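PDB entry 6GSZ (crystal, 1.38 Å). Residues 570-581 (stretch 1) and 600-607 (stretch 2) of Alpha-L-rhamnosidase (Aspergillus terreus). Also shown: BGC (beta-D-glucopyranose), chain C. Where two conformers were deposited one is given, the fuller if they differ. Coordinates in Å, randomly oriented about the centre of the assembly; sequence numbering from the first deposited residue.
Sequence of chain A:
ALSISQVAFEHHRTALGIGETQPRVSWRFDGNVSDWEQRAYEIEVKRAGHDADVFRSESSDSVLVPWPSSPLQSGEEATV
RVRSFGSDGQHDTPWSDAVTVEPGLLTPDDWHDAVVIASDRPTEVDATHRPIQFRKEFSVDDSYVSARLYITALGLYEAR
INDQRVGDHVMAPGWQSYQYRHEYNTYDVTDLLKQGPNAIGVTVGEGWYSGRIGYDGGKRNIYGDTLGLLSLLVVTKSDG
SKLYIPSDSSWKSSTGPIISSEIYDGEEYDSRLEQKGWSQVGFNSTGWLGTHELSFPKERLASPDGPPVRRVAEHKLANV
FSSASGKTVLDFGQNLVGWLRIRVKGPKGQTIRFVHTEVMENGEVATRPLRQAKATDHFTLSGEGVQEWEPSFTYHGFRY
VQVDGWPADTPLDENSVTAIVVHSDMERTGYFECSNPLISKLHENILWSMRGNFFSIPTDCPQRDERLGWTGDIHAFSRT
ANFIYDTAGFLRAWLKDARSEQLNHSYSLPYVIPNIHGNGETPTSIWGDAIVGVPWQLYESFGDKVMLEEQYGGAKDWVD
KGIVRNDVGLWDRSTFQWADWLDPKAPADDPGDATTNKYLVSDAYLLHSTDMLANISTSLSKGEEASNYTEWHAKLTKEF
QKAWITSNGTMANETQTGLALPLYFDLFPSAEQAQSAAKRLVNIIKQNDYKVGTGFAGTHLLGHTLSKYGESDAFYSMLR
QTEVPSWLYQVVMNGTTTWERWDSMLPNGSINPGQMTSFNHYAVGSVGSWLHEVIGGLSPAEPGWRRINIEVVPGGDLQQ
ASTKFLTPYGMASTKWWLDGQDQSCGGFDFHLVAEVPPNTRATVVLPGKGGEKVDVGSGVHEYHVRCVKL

Stretch 1 570-581: LWDRSTFQWADW
Stretch 2, residues 600-607: LVSDAYLL

A buried carboxylate can organise an irregular segment against a helix, and this pair of stretches from an alpha-L-rhamnosidase is a compact example. Residues 600-607 lie within a longer helix, with phi/psi near -62/-43 and backbone bonds such as Leu 606 N to Ser 602 O (2.8 Å). Residues 570-581 form neither helix nor strand. They start extended (Leu 570 -83/-176, Trp 571 -66/143), reverse in a type I turn from Asp 572 to Thr 575, and reach Ala 579 with positive phi (48/-133). The backbones come nearest at two points: Leu 570 CA lies 5.9 Å from Asp 603 CA, and Ala 579 CA 5.9 Å from Val 601 CA. Together the stretches bury 464 Å².

Asp 603 (chi1 m, chi2 -14°) is the hub. Asp 603 OD1 accepts a hydrogen bond from Trp 571 N at 2.9 Å, while Arg 573 (m, p, t, chi4 90°) forms a salt bridge edge-on, NH1 and NH2 each 2.9 Å from Asp 603 OD2. A two-oxygen acceptor thus secures main chain and guanidinium together. Arg 573 NH1 also donates to Trp 571 O (2.8 Å), tying the long side chain back to its own backbone.

Much of the remaining packing is apolar. Trp 571 (m, chi2 96°) points toward the helix, and Ser 602 CB sits over its five-membered ring, 3.9 Å from the centroid, a CH-pi contact over the face, 26° off the ring normal. Gln 577 OE1 lies 3.2 Å from Ser 602 OG. Leu 570 (m, t) extends CD2 to within 4.0 Å of Leu 606 CD2 and 4.1 Å of Leu 607 CD2. At the other contact, Ala 579 CB meets Val 601 CG1 (Val 601 chi1 t) at 3.8 Å, its single methyl fitting the short backbone separation.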

# COMPACT_ATOMS: atom_id res chain seq x y z
N LEU A 570 -8.44 19.56 -25.64
CA LEU A 570 -8.70 19.54 -24.21
C LEU A 570 -9.80 18.49 -23.96
O LEU A 570 -10.19 17.78 -24.88
CB LEU A 570 -9.05 20.94 -23.69
CG LEU A 570 -7.92 21.97 -23.80
CD1 LEU A 570 -8.43 23.35 -23.37
CD2 LEU A 570 -6.70 21.55 -22.98
N TRP A 571 -10.24 18.38 -22.72
CA TRP A 571 -11.27 17.43 -22.40
C TRP A 571 -12.60 17.80 -23.08
O TRP A 571 -13.02 18.94 -23.10
CB TRP A 571 -11.48 17.33 -20.90
CG TRP A 571 -10.60 16.36 -20.17
CD1 TRP A 571 -9.44 16.62 -19.52
CD2 TRP A 571 -10.80 14.95 -20.04
NE1 TRP A 571 -8.90 15.49 -18.99
CE2 TRP A 571 -9.73 14.44 -19.26
CE3 TRP A 571 -11.82 14.07 -20.43
CZ2 TRP A 571 -9.65 13.09 -18.91
CZ3 TRP A 571 -11.72 12.74 -20.10
CH2 TRP A 571 -10.65 12.26 -19.34
N ASP A 572 -13.30 16.76 -23.51
CA ASP A 572 -14.68 16.88 -23.97
C ASP A 572 -15.54 17.35 -22.78
O ASP A 572 -15.49 16.77 -21.69
CB ASP A 572 -15.14 15.53 -24.52
CG ASP A 572 -16.59 15.43 -24.94
OD1 ASP A 572 -17.46 16.01 -24.27
OD2 ASP A 572 -16.81 14.73 -25.91
N ARG A 573 -16.27 18.46 -22.99
CA ARG A 573 -16.98 19.12 -21.89
C ARG A 573 -18.35 18.47 -21.60
O ARG A 573 -19.12 19.04 -20.84
CB ARG A 573 -17.09 20.63 -22.15
CG ARG A 573 -15.80 21.40 -21.90
CD ARG A 573 -14.88 21.46 -23.08
NE ARG A 573 -13.94 22.54 -22.84
CZ ARG A 573 -12.76 22.43 -22.23
NH1 ARG A 573 -12.35 21.26 -21.77
NH2 ARG A 573 -11.99 23.52 -22.08
N SER A 574 -18.64 17.30 -22.20
CA SER A 574 -19.84 16.56 -21.85
C SER A 574 -19.52 15.34 -20.97
O SER A 574 -20.42 14.55 -20.66
CB SER A 574 -20.56 16.15 -23.09
OG SER A 574 -19.88 15.12 -23.81
N THR A 575 -18.26 15.18 -20.56
CA THR A 575 -17.87 14.02 -19.80
C THR A 575 -18.12 14.18 -18.29
O THR A 575 -17.94 15.21 -17.70
CB THR A 575 -16.38 13.71 -19.98
OG1 THR A 575 -15.56 14.86 -19.75
CG2 THR A 575 -16.08 13.17 -21.36
N PHE A 576 -18.57 13.08 -17.67
CA PHE A 576 -18.55 12.96 -16.24
C PHE A 576 -17.12 13.20 -15.73
O PHE A 576 -16.15 12.63 -16.29
CB PHE A 576 -19.07 11.58 -15.82
CG PHE A 576 -18.89 11.35 -14.35
CD1 PHE A 576 -19.74 11.96 -13.44
CD2 PHE A 576 -17.80 10.68 -13.86
CE1 PHE A 576 -19.54 11.83 -12.07
CE2 PHE A 576 -17.59 10.55 -12.50
CZ PHE A 576 -18.44 11.14 -11.60
N GLN A 577 -17.02 13.91 -14.60
CA GLN A 577 -15.75 14.10 -13.95
C GLN A 577 -15.91 14.11 -12.41
O GLN A 577 -16.88 14.68 -11.88
CB GLN A 577 -15.06 15.40 -14.38
CG GLN A 577 -14.70 15.46 -15.85
CD GLN A 577 -13.62 14.49 -16.28
OE1 GLN A 577 -12.84 14.00 -15.45
NE2 GLN A 577 -13.55 14.27 -17.60
N TRP A 578 -15.00 13.41 -11.71
CA TRP A 578 -14.84 13.52 -10.26
C TRP A 578 -14.23 14.88 -9.87
O TRP A 578 -14.73 15.59 -8.95
CB TRP A 578 -13.94 12.40 -9.72
CG TRP A 578 -14.40 11.00 -10.03
CD1 TRP A 578 -13.85 10.13 -10.94
CD2 TRP A 578 -15.52 10.33 -9.46
NE1 TRP A 578 -14.59 8.97 -10.97
CE2 TRP A 578 -15.58 9.06 -10.05
CE3 TRP A 578 -16.46 10.66 -8.48
CZ2 TRP A 578 -16.55 8.12 -9.70
CZ3 TRP A 578 -17.43 9.74 -8.15
CH2 TRP A 578 -17.46 8.49 -8.74
N ALA A 579 -13.16 15.24 -10.59
CA ALA A 579 -12.43 16.53 -10.44
C ALA A 579 -12.15 16.80 -8.96
O ALA A 579 -11.59 15.94 -8.28
CB ALA A 579 -13.16 17.64 -11.16
N ASP A 580 -12.42 18.03 -8.46
CA ASP A 580 -12.02 18.38 -7.10
C ASP A 580 -13.03 17.87 -6.07
O ASP A 580 -13.64 18.63 -5.32
CB ASP A 580 -11.74 19.88 -6.94
CG ASP A 580 -10.86 20.19 -5.73
OD1 ASP A 580 -10.03 19.32 -5.32
OD2 ASP A 580 -11.00 21.32 -5.18
N TRP A 581 -13.08 16.54 -5.98
CA TRP A 581 -13.96 15.78 -5.11
C TRP A 581 -13.77 16.20 -3.65
O TRP A 581 -12.65 16.29 -3.19
CB TRP A 581 -13.62 14.30 -5.35
CG TRP A 581 -14.48 13.29 -4.65
CD1 TRP A 581 -14.11 12.53 -3.57
CD2 TRP A 581 -15.82 12.92 -4.99
NE1 TRP A 581 -15.15 11.70 -3.23
CE2 TRP A 581 -16.19 11.91 -4.08
CE3 TRP A 581 -16.72 13.31 -5.99
CZ2 TRP A 581 -17.44 11.27 -4.15
CZ3 TRP A 581 -17.97 12.71 -6.02
CH2 TRP A 581 -18.31 11.70 -5.13
N LEU A 600 -11.94 22.85 -15.90
CA LEU A 600 -10.69 23.58 -15.60
C LEU A 600 -9.75 22.61 -14.89
O LEU A 600 -8.57 22.44 -15.26
CB LEU A 600 -11.02 24.78 -14.72
CG LEU A 600 -9.89 25.74 -14.34
CD1 LEU A 600 -10.53 27.03 -13.83
CD2 LEU A 600 -8.99 25.15 -13.26
N VAL A 601 -10.30 21.89 -13.89
CA VAL A 601 -9.52 20.90 -13.15
C VAL A 601 -9.00 19.80 -14.09
O VAL A 601 -7.81 19.43 -14.06
CB VAL A 601 -10.33 20.29 -11.98
CG1 VAL A 601 -9.63 19.11 -11.32
CG2 VAL A 601 -10.62 21.33 -10.91
N SER A 602 -9.91 19.25 -14.90
CA SER A 602 -9.56 18.15 -15.78
C SER A 602 -8.48 18.54 -16.80
O SER A 602 -7.56 17.77 -17.09
CB SER A 602 -10.82 17.63 -16.46
OG SER A 602 -11.72 17.03 -15.53
N ASP A 603 -8.65 19.72 -17.40
CA ASP A 603 -7.69 20.18 -18.39
C ASP A 603 -6.33 20.43 -17.76
O ASP A 603 -5.29 20.12 -18.41
CB ASP A 603 -8.19 21.46 -19.05
CG ASP A 603 -9.35 21.26 -20.02
OD1 ASP A 603 -9.62 20.08 -20.41
OD2 ASP A 603 -9.97 22.29 -20.41
N ALA A 604 -6.32 20.93 -16.52
CA ALA A 604 -5.03 21.12 -15.81
C ALA A 604 -4.32 19.77 -15.68
O ALA A 604 -3.12 19.66 -15.97
CB ALA A 604 -5.23 21.78 -14.49
N TYR A 605 -5.08 18.73 -15.25
CA TYR A 605 -4.50 17.42 -15.10
C TYR A 605 -4.12 16.75 -16.45
O TYR A 605 -3.16 15.96 -16.50
CB TYR A 605 -5.38 16.51 -14.25
CG TYR A 605 -5.11 16.63 -12.78
CD1 TYR A 605 -5.71 17.62 -12.01
CD2 TYR A 605 -4.21 15.78 -12.16
CE1 TYR A 605 -5.48 17.72 -10.64
CE2 TYR A 605 -3.95 15.89 -10.80
CZ TYR A 605 -4.58 16.86 -10.03
OH TYR A 605 -4.31 16.96 -8.68
N LEU A 606 -4.84 17.09 -17.53
CA LEU A 606 -4.44 16.63 -18.87
C LEU A 606 -3.06 17.21 -19.23
O LEU A 606 -2.21 16.48 -19.73
CB LEU A 606 -5.52 17.03 -19.90
CG LEU A 606 -5.07 17.04 -21.36
CD1 LEU A 606 -4.65 15.67 -21.82
CD2 LEU A 606 -6.15 17.61 -22.26
N LEU A 607 -2.87 18.50 -18.99
CA LEU A 607 -1.57 19.11 -19.25
C LEU A 607 -0.49 18.43 -18.38
O LEU A 607 0.58 18.12 -18.86
CB LEU A 607 -1.65 20.61 -18.96
CG LEU A 607 -2.00 21.52 -20.13
CD1 LEU A 607 -0.94 21.47 -21.19
CD2 LEU A 607 -3.31 21.22 -20.76
C2 BGC C . -12.95 7.32 -3.05
C3 BGC C . -13.08 8.34 -4.15
C4 BGC C . -14.26 8.21 -5.08
C5 BGC C . -15.41 8.06 -4.20
C6 BGC C . -16.60 7.98 -5.13
C1 BGC C . -14.28 7.16 -2.34
O1 BGC C . -14.10 6.30 -1.24
O2 BGC C . -12.21 7.85 -1.97
O3 BGC C . -12.06 8.15 -4.97
O4 BGC C . -14.47 9.27 -6.04
O5 BGC C . -15.35 6.93 -3.27
O6 BGC C . -17.76 7.68 -4.35